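WbbM protein (Klebsiella pneumoniae, PDB 6U4B) probably acts as a bifunctional, metal-binding glycosyltransferase that polymerises O-antigen, assembled as a trimer with two transferase regions in each chain. Local coordinates at residues A[175-180]-A[247-252]; A[80-85]-A[229-234]; A[165-170]-A[204-209]. All coordinates share one frame; numbering follows the deposited sequence.

Contact 1 (A[175-180]-A[247-252]); sequences GEYLHI and NAQEKR
The Tyr177 ring is covered on one face by Gln249, whose CB lies 3.7 Å from the centroid of the Tyr177 ring in a CH-pi contact, displaced toward the rim. Over the centre of the opposite face lies CG of Glu176, its own neighbour in the chain. Asn247 brings ND2 obliquely to within 4.1 Å of Tyr177 CE2, its amide plane steep to the ring. The second flat group, the His179 imidazole, is met at its edge: NE2 donates to Glu250 OE2 over 2.6 Å, nearly straight at 167°. The oxygen lies in the ring plane, yet the imidazole approaches from above the carboxylate plane, the two planes being turned 49° apart.

Two surface loops join here within the DUF4422 region. Residues 175-178 form a type I beta turn, while Asn247 makes an Asx motif just ahead of helix 253-272: its OD1 accepts from Glu250 N at 2.9 Å. Glu250 returns the bond, Asn247 N donating to Glu250 OE1 at 3.0 Å, on the anti lone pair of that oxygen, so both carboxylate oxygens are held. With CG anti to its carbonyl carbon (chi1 -66°) and an extended chain beyond, Glu250 also runs past the Tyr177 backbone, CG lying 3.6 Å from Tyr177 O. A water lies within hydrogen-bonding distance of Tyr177 O and Glu250 O, and Tyr246 meets the His179 ring at nearly parallel planes.

Contact 2 (A[80-85]-A[229-234]); sequences CELTAH and WLFSIL
Phe231 directs its ring edge at the face of His85 in a T-shaped pair, planes at 76° and centroids 5.2 Å apart. Phe231 CE2 stands over the centre of the imidazole, about 4.0 Å from His85 CE1, while the two side chains run past each other in opposite directions. CG of His85 lies anti to its backbone N (chi1 180°), which carries the ring across toward helix 220-240. Leu230 CD2 approaches the same ring obliquely.

Leu82 puts each of its methyls to a different use. CD1 meets Leu234 CD1 tip to tip at 3.7 Å, whereas CD2 packs on Leu230 CD2, also at 3.7 Å, where the two side chains cross at a slant. The Leu82 carbonyl oxygen lies at the edge of the Phe231 ring, 3.7 Å from CZ. These residues pack the start of helix 82-91 against helix 220-240 in the buried core of the DUF4422 region; Ala258 of helix 253-272 also touches Leu82.

No hydrogen bond crosses between the two segments. The cohesion is therefore apolar and aromatic, and the buried imidazole has its polar partner just outside them: NE2 is hydrogen-bonded to Ser227 OG, one turn before Phe231 on helix 220-240.

Contact 3 (A[165-170]-A[204-209]); sequences SKNNYD and FNDASD
Asn168 turns CG beside its backbone N (chi1 -71°), which lays its amide over the ring of Phe204, while Asn167 turns CG between its backbone N and carbonyl carbon (chi1 50°), bringing OD1 back to its own helix. Asn167 is the N-cap of helix 168-173: its OD1 accepts from Asp170 N at 2.8 Å. Here, within the DUF4422 region, that helix start meets the end of helix 198-206 and the turn into the short strand 209-210.

Backbone N-H groups of the new helix reach the last turn of the other helix and the residue beyond it. Asn168 N donates to Ala207 O over 2.9 Å, with a bent N-H...O angle of 136°, and Tyr169 N gives a longer, straighter bond to Asn205 O at 3.3 Å, on a lone pair in the carbonyl plane. The Asn167 side chain packs against the same carbonyl, with CB 3.2 Å from Asn205 O. Asn205 OD1 sits at the edge of the Tyr169 ring and is bonded to Tyr183 OH.

Asn168 CB rests over a face of the Phe204 ring, 3.8 Å from its centroid, and the amide stacks almost parallel to that ring. Three hydrogen bonds fix the rotation of the amide: Tyr212 OH bonds OD1, and ND2 serves two carbonyls. ND2 donates to Phe204 O at 2.8 Å, in the amide plane; that oxygen also accepts from Ala207 N. The other bond of Asn168 ND2 reaches Asp209 O at 2.9 Å, from above the plane of that carbonyl.

How the contacts relate
All three contacts lie in the DUF4422 region, on one side of the chain's centre and away from the magnesium site formed by Asp406, Asp408 and His560. Contacts 1 and 2 have centres about 18 Å apart and meet where Arg252 packs on Cys80. Contact 3 touches contact 1 through Tyr169 and Ile180 but does not touch contact 2; its centre is about 18 Å from that of contact 1 and about 22 Å from that of contact 2. Along the chain, both segments of contact 3 fall between those of contact 2, whereas the segments of contact 1 alternate with those of both. Helix 253-272, which follows residues 247-252, touches Leu178, Leu82 and Phe204, tying surface loops, core and helix ends together.

Contact 1 (A[175-180]-A[247-252])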
loop_
_atom_site.group_PDB
_atom_site.type_symbol
_atom_site.label_atom_id
_atom_site.label_comp_id
_atom_site.label_asym_id
_atom_site.label_seq_id
_atom_site.Cartn_x
_atom_site.Cartn_y
_atom_site.Cartn_z
ATOM N N GLY A 175 30.384 47.820 7.973
ATOM C CA GLY A 175 29.611 46.807 8.671
ATOM C C GLY A 175 30.237 45.430 8.529
ATOM O O GLY A 175 30.713 45.048 7.457
ATOM N N GLU A 176 30.234 44.680 9.635
ATOM C CA GLU A 176 30.864 43.363 9.646
ATOM C C GLU A 176 30.210 42.422 8.642
ATOM O O GLU A 176 30.901 41.681 7.933
ATOM C CB GLU A 176 30.804 42.767 11.052
ATOM C CG GLU A 176 31.420 41.383 11.168
ATOM C CD GLU A 176 31.313 40.815 12.568
ATOM O OE1 GLU A 176 30.444 41.280 13.337
ATOM O OE2 GLU A 176 32.101 39.906 12.903
ATOM N N TYR A 177 28.880 42.437 8.565
ATOM C CA TYR A 177 28.142 41.571 7.655
ATOM C C TYR A 177 27.492 42.350 6.519
ATOM O O TYR A 177 26.489 41.902 5.957
ATOM C CB TYR A 177 27.088 40.774 8.425
ATOM C CG TYR A 177 27.663 39.936 9.544
ATOM C CD1 TYR A 177 27.324 40.183 10.868
ATOM C CD2 TYR A 177 28.555 38.905 9.278
ATOM C CE1 TYR A 177 27.848 39.421 11.895
ATOM C CE2 TYR A 177 29.086 38.137 10.298
ATOM C CZ TYR A 177 28.730 38.400 11.606
ATOM O OH TYR A 177 29.256 37.639 12.625
ATOM N N LEU A 178 28.045 43.508 6.169
ATOM C CA LEU A 178 27.496 44.359 5.129
ATOM C C LEU A 178 28.500 44.514 3.995
ATOM O O LEU A 178 29.715 44.443 4.200
ATOM C CB LEU A 178 27.121 45.740 5.681
ATOM C CG LEU A 178 26.047 45.769 6.769
ATOM C CD1 LEU A 178 25.848 47.185 7.289
ATOM C CD2 LEU A 178 24.737 45.197 6.243
ATOM N N HIS A 179 27.976 44.731 2.793
ATOM C CA HIS A 179 28.787 44.907 1.595
ATOM C C HIS A 179 28.242 46.115 0.845
ATOM O O HIS A 179 27.100 46.096 0.375
ATOM C CB HIS A 179 28.769 43.646 0.732
ATOM C CG HIS A 179 29.251 42.423 1.452
ATOM N ND1 HIS A 179 30.568 42.018 1.427
ATOM C CD2 HIS A 179 28.595 41.529 2.228
ATOM C CE1 HIS A 179 30.701 40.919 2.150
ATOM N NE2 HIS A 179 29.518 40.601 2.646
ATOM N N ILE A 180 29.058 47.168 0.750
ATOM C CA ILE A 180 28.577 48.462 0.289
ATOM C C ILE A 180 28.044 48.404 -1.135
ATOM O O ILE A 180 27.202 49.227 -1.512
ATOM C CB ILE A 180 29.701 49.514 0.429
ATOM C CG1 ILE A 180 29.148 50.924 0.209
ATOM C CG2 ILE A 180 30.847 49.207 -0.524
ATOM C CD1 ILE A 180 28.040 51.295 1.168
ATOM N N ASN A 247 26.216 34.337 4.620
ATOM C CA ASN A 247 25.750 33.614 5.791
ATOM C C ASN A 247 24.434 34.223 6.272
ATOM O O ASN A 247 23.887 35.144 5.661
ATOM C CB ASN A 247 26.815 33.615 6.889
ATOM C CG ASN A 247 27.255 35.015 7.294
ATOM O OD1 ASN A 247 26.454 35.949 7.347
ATOM N ND2 ASN A 247 28.539 35.159 7.592
ATOM N N ALA A 248 23.926 33.710 7.398
ATOM C CA ALA A 248 22.600 34.107 7.869
ATOM C C ALA A 248 22.521 35.606 8.147
ATOM O O ALA A 248 21.488 36.238 7.896
ATOM C CB ALA A 248 22.230 33.311 9.118
ATOM N N GLN A 249 23.602 36.197 8.662
ATOM C CA GLN A 249 23.590 37.630 8.941
ATOM C C GLN A 249 23.665 38.442 7.654
ATOM O O GLN A 249 22.892 39.388 7.455
ATOM C CB GLN A 249 24.738 37.999 9.878
ATOM C CG GLN A 249 24.667 37.368 11.262
ATOM C CD GLN A 249 25.407 36.047 11.344
ATOM O OE1 GLN A 249 25.569 35.345 10.345
ATOM N NE2 GLN A 249 25.868 35.703 12.543
ATOM N N GLU A 250 24.597 38.085 6.766
ATOM C CA GLU A 250 24.718 38.781 5.488
ATOM C C GLU A 250 23.435 38.686 4.672
ATOM O O GLU A 250 23.092 39.624 3.940
ATOM C CB GLU A 250 25.887 38.209 4.686
ATOM C CG GLU A 250 27.265 38.454 5.289
ATOM C CD GLU A 250 28.364 37.758 4.505
ATOM O OE1 GLU A 250 28.232 36.541 4.261
ATOM O OE2 GLU A 250 29.350 38.424 4.122
ATOM N N LYS A 251 22.712 37.567 4.789
ATOM C CA LYS A 251 21.507 37.348 3.995
ATOM C C LYS A 251 20.407 38.357 4.304
ATOM O O LYS A 251 19.530 38.573 3.461
ATOM C CB LYS A 251 20.981 35.928 4.215
ATOM C CG LYS A 251 21.696 34.862 3.400
ATOM C CD LYS A 251 21.704 33.525 4.129
ATOM C CE LYS A 251 21.025 32.437 3.328
ATOM N NZ LYS A 251 21.167 31.120 4.009
ATOM N N ARG A 252 20.433 38.979 5.482
ATOM C CA ARG A 252 19.494 40.029 5.842
ATOM C C ARG A 252 19.785 41.361 5.127
ATOM O O ARG A 252 19.354 42.410 5.624
ATOM C CB ARG A 252 19.504 40.225 7.361
ATOM C CG ARG A 252 19.254 38.946 8.149
ATOM C CD ARG A 252 19.778 39.065 9.568
ATOM N NE ARG A 252 19.014 40.025 10.356
ATOM C CZ ARG A 252 19.540 40.769 11.323
ATOM N NH1 ARG A 252 18.779 41.619 12.001
ATOM N NH2 ARG A 252 20.833 40.669 11.600
HETATM O O HOH W 1 24.649 42.017 3.913
#

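Contact 2 (A[80-85]-A[229-234])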
loop_
_atom_site.group_PDB
_atom_site.type_symbol
_atom_site.label_atom_id
_atom_site.label_comp_id
_atom_site.label_asym_id
_atom_site.label_seq_id
_atom_site.Cartn_x
_atom_site.Cartn_y
_atom_site.Cartn_z
ATOM N N CYS A 80 13.542 40.153 6.704
ATOM C CA CYS A 80 13.343 40.301 8.156
ATOM C C CYS A 80 11.917 40.813 8.377
ATOM O O CYS A 80 10.987 40.345 7.702
ATOM C CB CYS A 80 14.438 41.169 8.748
ATOM S SG CYS A 80 16.040 40.346 8.878
ATOM N N GLU A 81 11.713 41.776 9.283
ATOM C CA GLU A 81 10.373 42.245 9.622
ATOM C C GLU A 81 9.661 42.950 8.477
ATOM O O GLU A 81 8.490 43.310 8.637
ATOM C CB GLU A 81 10.430 43.186 10.825
ATOM C CG GLU A 81 10.391 42.489 12.164
ATOM C CD GLU A 81 11.740 42.442 12.842
ATOM O OE1 GLU A 81 12.760 42.320 12.133
ATOM O OE2 GLU A 81 11.776 42.536 14.087
ATOM N N LEU A 82 10.327 43.169 7.340
ATOM C CA LEU A 82 9.628 43.721 6.182
ATOM C C LEU A 82 8.494 42.812 5.722
ATOM O O LEU A 82 7.518 43.292 5.133
ATOM C CB LEU A 82 10.611 43.964 5.041
ATOM C CG LEU A 82 11.547 45.159 5.200
ATOM C CD1 LEU A 82 12.553 45.208 4.067
ATOM C CD2 LEU A 82 10.748 46.452 5.265
ATOM N N THR A 83 8.595 41.505 5.993
ATOM C CA THR A 83 7.513 40.586 5.652
ATOM C C THR A 83 6.245 40.900 6.436
ATOM O O THR A 83 5.138 40.723 5.915
ATOM C CB THR A 83 7.948 39.137 5.895
ATOM O OG1 THR A 83 8.225 38.941 7.287
ATOM C CG2 THR A 83 9.199 38.823 5.102
ATOM N N ALA A 84 6.379 41.352 7.685
ATOM C CA ALA A 84 5.210 41.817 8.425
ATOM C C ALA A 84 4.682 43.118 7.832
ATOM O O ALA A 84 3.472 43.273 7.619
ATOM C CB ALA A 84 5.555 41.993 9.904
ATOM N N HIS A 85 5.584 44.068 7.569
ATOM C CA HIS A 85 5.224 45.303 6.881
ATOM C C HIS A 85 4.477 45.007 5.585
ATOM O O HIS A 85 3.383 45.536 5.349
ATOM C CB HIS A 85 6.497 46.117 6.616
ATOM C CG HIS A 85 6.272 47.419 5.907
ATOM N ND1 HIS A 85 7.290 48.322 5.687
ATOM C CD2 HIS A 85 5.159 47.970 5.369
ATOM C CE1 HIS A 85 6.814 49.373 5.045
ATOM N NE2 HIS A 85 5.524 49.184 4.838
ATOM N N TRP A 229 6.611 53.212 -2.112
ATOM C CA TRP A 229 7.942 53.698 -2.454
ATOM C C TRP A 229 9.013 52.676 -2.089
ATOM O O TRP A 229 9.874 52.345 -2.913
ATOM C CB TRP A 229 8.190 55.032 -1.746
ATOM C CG TRP A 229 9.554 55.625 -1.948
ATOM C CD1 TRP A 229 9.948 56.451 -2.961
ATOM C CD2 TRP A 229 10.694 55.463 -1.097
ATOM N NE1 TRP A 229 11.266 56.803 -2.801
ATOM C CE2 TRP A 229 11.747 56.211 -1.661
ATOM C CE3 TRP A 229 10.929 54.754 0.087
ATOM C CZ2 TRP A 229 13.016 56.270 -1.085
ATOM C CZ3 TRP A 229 12.188 54.812 0.656
ATOM C CH2 TRP A 229 13.216 55.564 0.071
ATOM N N LEU A 230 8.967 52.155 -0.860
ATOM C CA LEU A 230 10.019 51.255 -0.393
ATOM C C LEU A 230 10.063 49.973 -1.218
ATOM O O LEU A 230 11.133 49.548 -1.669
ATOM C CB LEU A 230 9.815 50.925 1.085
ATOM C CG LEU A 230 10.760 49.868 1.667
ATOM C CD1 LEU A 230 12.187 50.394 1.741
ATOM C CD2 LEU A 230 10.283 49.393 3.034
ATOM N N PHE A 231 8.908 49.341 -1.429
ATOM C CA PHE A 231 8.907 48.038 -2.079
ATOM C C PHE A 231 9.071 48.128 -3.589
ATOM O O PHE A 231 9.487 47.142 -4.204
ATOM C CB PHE A 231 7.638 47.268 -1.710
ATOM C CG PHE A 231 7.668 46.713 -0.316
ATOM C CD1 PHE A 231 8.393 45.570 -0.034
ATOM C CD2 PHE A 231 7.001 47.350 0.717
ATOM C CE1 PHE A 231 8.441 45.060 1.248
ATOM C CE2 PHE A 231 7.044 46.846 2.005
ATOM C CZ PHE A 231 7.766 45.699 2.270
ATOM N N SER A 232 8.772 49.277 -4.200
ATOM C CA SER A 232 9.139 49.467 -5.601
ATOM C C SER A 232 10.652 49.453 -5.766
ATOM O O SER A 232 11.176 48.916 -6.750
ATOM C CB SER A 232 8.555 50.775 -6.133
ATOM O OG SER A 232 9.227 51.895 -5.582
ATOM N N ILE A 233 11.371 50.034 -4.803
ATOM C CA ILE A 233 12.829 50.005 -4.833
ATOM C C ILE A 233 13.342 48.600 -4.547
ATOM O O ILE A 233 14.266 48.113 -5.212
ATOM C CB ILE A 233 13.394 51.027 -3.831
ATOM C CG1 ILE A 233 13.062 52.452 -4.284
ATOM C CG2 ILE A 233 14.897 50.837 -3.657
ATOM C CD1 ILE A 233 13.109 53.469 -3.174
ATOM N N LEU A 234 12.757 47.928 -3.555
ATOM C CA LEU A 234 13.226 46.594 -3.199
ATOM C C LEU A 234 12.960 45.587 -4.314
ATOM O O LEU A 234 13.771 44.681 -4.528
ATOM C CB LEU A 234 12.583 46.143 -1.886
ATOM C CG LEU A 234 12.886 47.020 -0.662
ATOM C CD1 LEU A 234 12.290 46.425 0.608
ATOM C CD2 LEU A 234 14.388 47.251 -0.503
#

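Contact 3 (A[165-170]-A[204-209])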
loop_
_atom_site.group_PDB
_atom_site.type_symbol
_atom_site.label_atom_id
_atom_site.label_comp_id
_atom_site.label_asym_id
_atom_site.label_seq_id
_atom_site.Cartn_x
_atom_site.Cartn_y
_atom_site.Cartn_z
ATOM N N SER A 165 32.448 55.272 12.667
ATOM C CA SER A 165 32.125 55.570 11.281
ATOM C C SER A 165 32.160 57.072 11.029
ATOM O O SER A 165 31.875 57.880 11.918
ATOM C CB SER A 165 30.748 55.017 10.917
ATOM O OG SER A 165 30.703 53.612 11.092
ATOM N N LYS A 166 32.511 57.440 9.795
ATOM C CA LYS A 166 32.546 58.850 9.423
ATOM C C LYS A 166 31.145 59.401 9.183
ATOM O O LYS A 166 30.847 60.539 9.568
ATOM C CB LYS A 166 33.415 59.045 8.179
ATOM C CG LYS A 166 33.417 60.467 7.638
ATOM C CD LYS A 166 34.410 60.634 6.497
ATOM C CE LYS A 166 34.389 62.058 5.958
ATOM N NZ LYS A 166 35.426 62.281 4.914
ATOM N N ASN A 167 30.279 58.613 8.555
ATOM C CA ASN A 167 28.915 59.032 8.249
ATOM C C ASN A 167 28.086 57.771 8.003
ATOM O O ASN A 167 28.575 56.652 8.159
ATOM C CB ASN A 167 28.903 60.003 7.063
ATOM C CG ASN A 167 29.685 59.485 5.868
ATOM O OD1 ASN A 167 29.630 58.301 5.536
ATOM N ND2 ASN A 167 30.417 60.377 5.213
ATOM N N ASN A 168 26.818 57.959 7.620
ATOM C CA ASN A 168 25.919 56.814 7.485
ATOM C C ASN A 168 26.327 55.916 6.326
ATOM O O ASN A 168 26.187 54.690 6.405
ATOM C CB ASN A 168 24.478 57.295 7.315
ATOM C CG ASN A 168 23.905 57.877 8.592
ATOM O OD1 ASN A 168 23.913 57.234 9.644
ATOM N ND2 ASN A 168 23.414 59.109 8.510
ATOM N N TYR A 169 26.826 56.505 5.237
ATOM C CA TYR A 169 27.336 55.701 4.132
ATOM C C TYR A 169 28.518 54.856 4.583
ATOM O O TYR A 169 28.548 53.639 4.366
ATOM C CB TYR A 169 27.737 56.605 2.965
ATOM C CG TYR A 169 28.336 55.861 1.788
ATOM C CD1 TYR A 169 29.701 55.608 1.719
ATOM C CD2 TYR A 169 27.537 55.414 0.746
ATOM C CE1 TYR A 169 30.249 54.928 0.650
ATOM C CE2 TYR A 169 28.077 54.737 -0.328
ATOM C CZ TYR A 169 29.432 54.496 -0.372
ATOM O OH TYR A 169 29.973 53.819 -1.441
ATOM N N ASP A 170 29.506 55.492 5.216
ATOM C CA ASP A 170 30.680 54.769 5.689
ATOM C C ASP A 170 30.308 53.716 6.725
ATOM O O ASP A 170 30.997 52.696 6.848
ATOM C CB ASP A 170 31.697 55.764 6.254
ATOM C CG ASP A 170 33.012 55.114 6.627
ATOM O OD1 ASP A 170 33.527 54.297 5.832
ATOM O OD2 ASP A 170 33.543 55.438 7.710
ATOM N N PHE A 204 21.410 62.121 3.977
ATOM C CA PHE A 204 21.518 60.990 4.893
ATOM C C PHE A 204 22.904 60.363 4.838
ATOM O O PHE A 204 23.502 60.068 5.879
ATOM C CB PHE A 204 20.450 59.947 4.573
ATOM C CG PHE A 204 20.687 58.628 5.247
ATOM C CD1 PHE A 204 20.536 58.501 6.618
ATOM C CD2 PHE A 204 21.079 57.522 4.515
ATOM C CE1 PHE A 204 20.760 57.289 7.248
ATOM C CE2 PHE A 204 21.305 56.307 5.137
ATOM C CZ PHE A 204 21.145 56.189 6.504
ATOM N N ASN A 205 23.428 60.144 3.628
ATOM C CA ASN A 205 24.723 59.482 3.496
ATOM C C ASN A 205 25.836 60.292 4.148
ATOM O O ASN A 205 26.762 59.721 4.735
ATOM C CB ASN A 205 25.034 59.223 2.022
ATOM C CG ASN A 205 24.352 57.972 1.495
ATOM O OD1 ASN A 205 24.041 57.055 2.256
ATOM N ND2 ASN A 205 24.123 57.926 0.187
ATOM N N ASP A 206 25.764 61.620 4.065
ATOM C CA ASP A 206 26.771 62.471 4.687
ATOM C C ASP A 206 26.484 62.772 6.152
ATOM O O ASP A 206 27.357 63.318 6.835
ATOM C CB ASP A 206 26.911 63.794 3.925
ATOM C CG ASP A 206 27.546 63.620 2.558
ATOM O OD1 ASP A 206 27.726 64.636 1.853
ATOM O OD2 ASP A 206 27.851 62.467 2.185
ATOM N N ALA A 207 25.296 62.440 6.647
ATOM C CA ALA A 207 24.973 62.690 8.043
ATOM C C ALA A 207 25.643 61.657 8.945
ATOM O O ALA A 207 26.018 60.562 8.516
ATOM C CB ALA A 207 23.460 62.671 8.263
ATOM N N SER A 208 25.786 62.021 10.217
ATOM C CA SER A 208 26.437 61.177 11.208
ATOM C C SER A 208 25.448 60.470 12.129
ATOM O O SER A 208 25.866 59.862 13.120
ATOM C CB SER A 208 27.418 62.009 12.037
ATOM O OG SER A 208 26.747 63.051 12.725
ATOM N N ASP A 209 24.153 60.530 11.831
ATOM C CA ASP A 209 23.156 59.903 12.683
ATOM C C ASP A 209 21.933 59.562 11.846
ATOM O O ASP A 209 21.795 59.994 10.699
ATOM C CB ASP A 209 22.793 60.804 13.873
ATOM C CG ASP A 209 22.206 62.140 13.447
ATOM O OD1 ASP A 209 21.729 62.888 14.326
ATOM O OD2 ASP A 209 22.206 62.442 12.235
#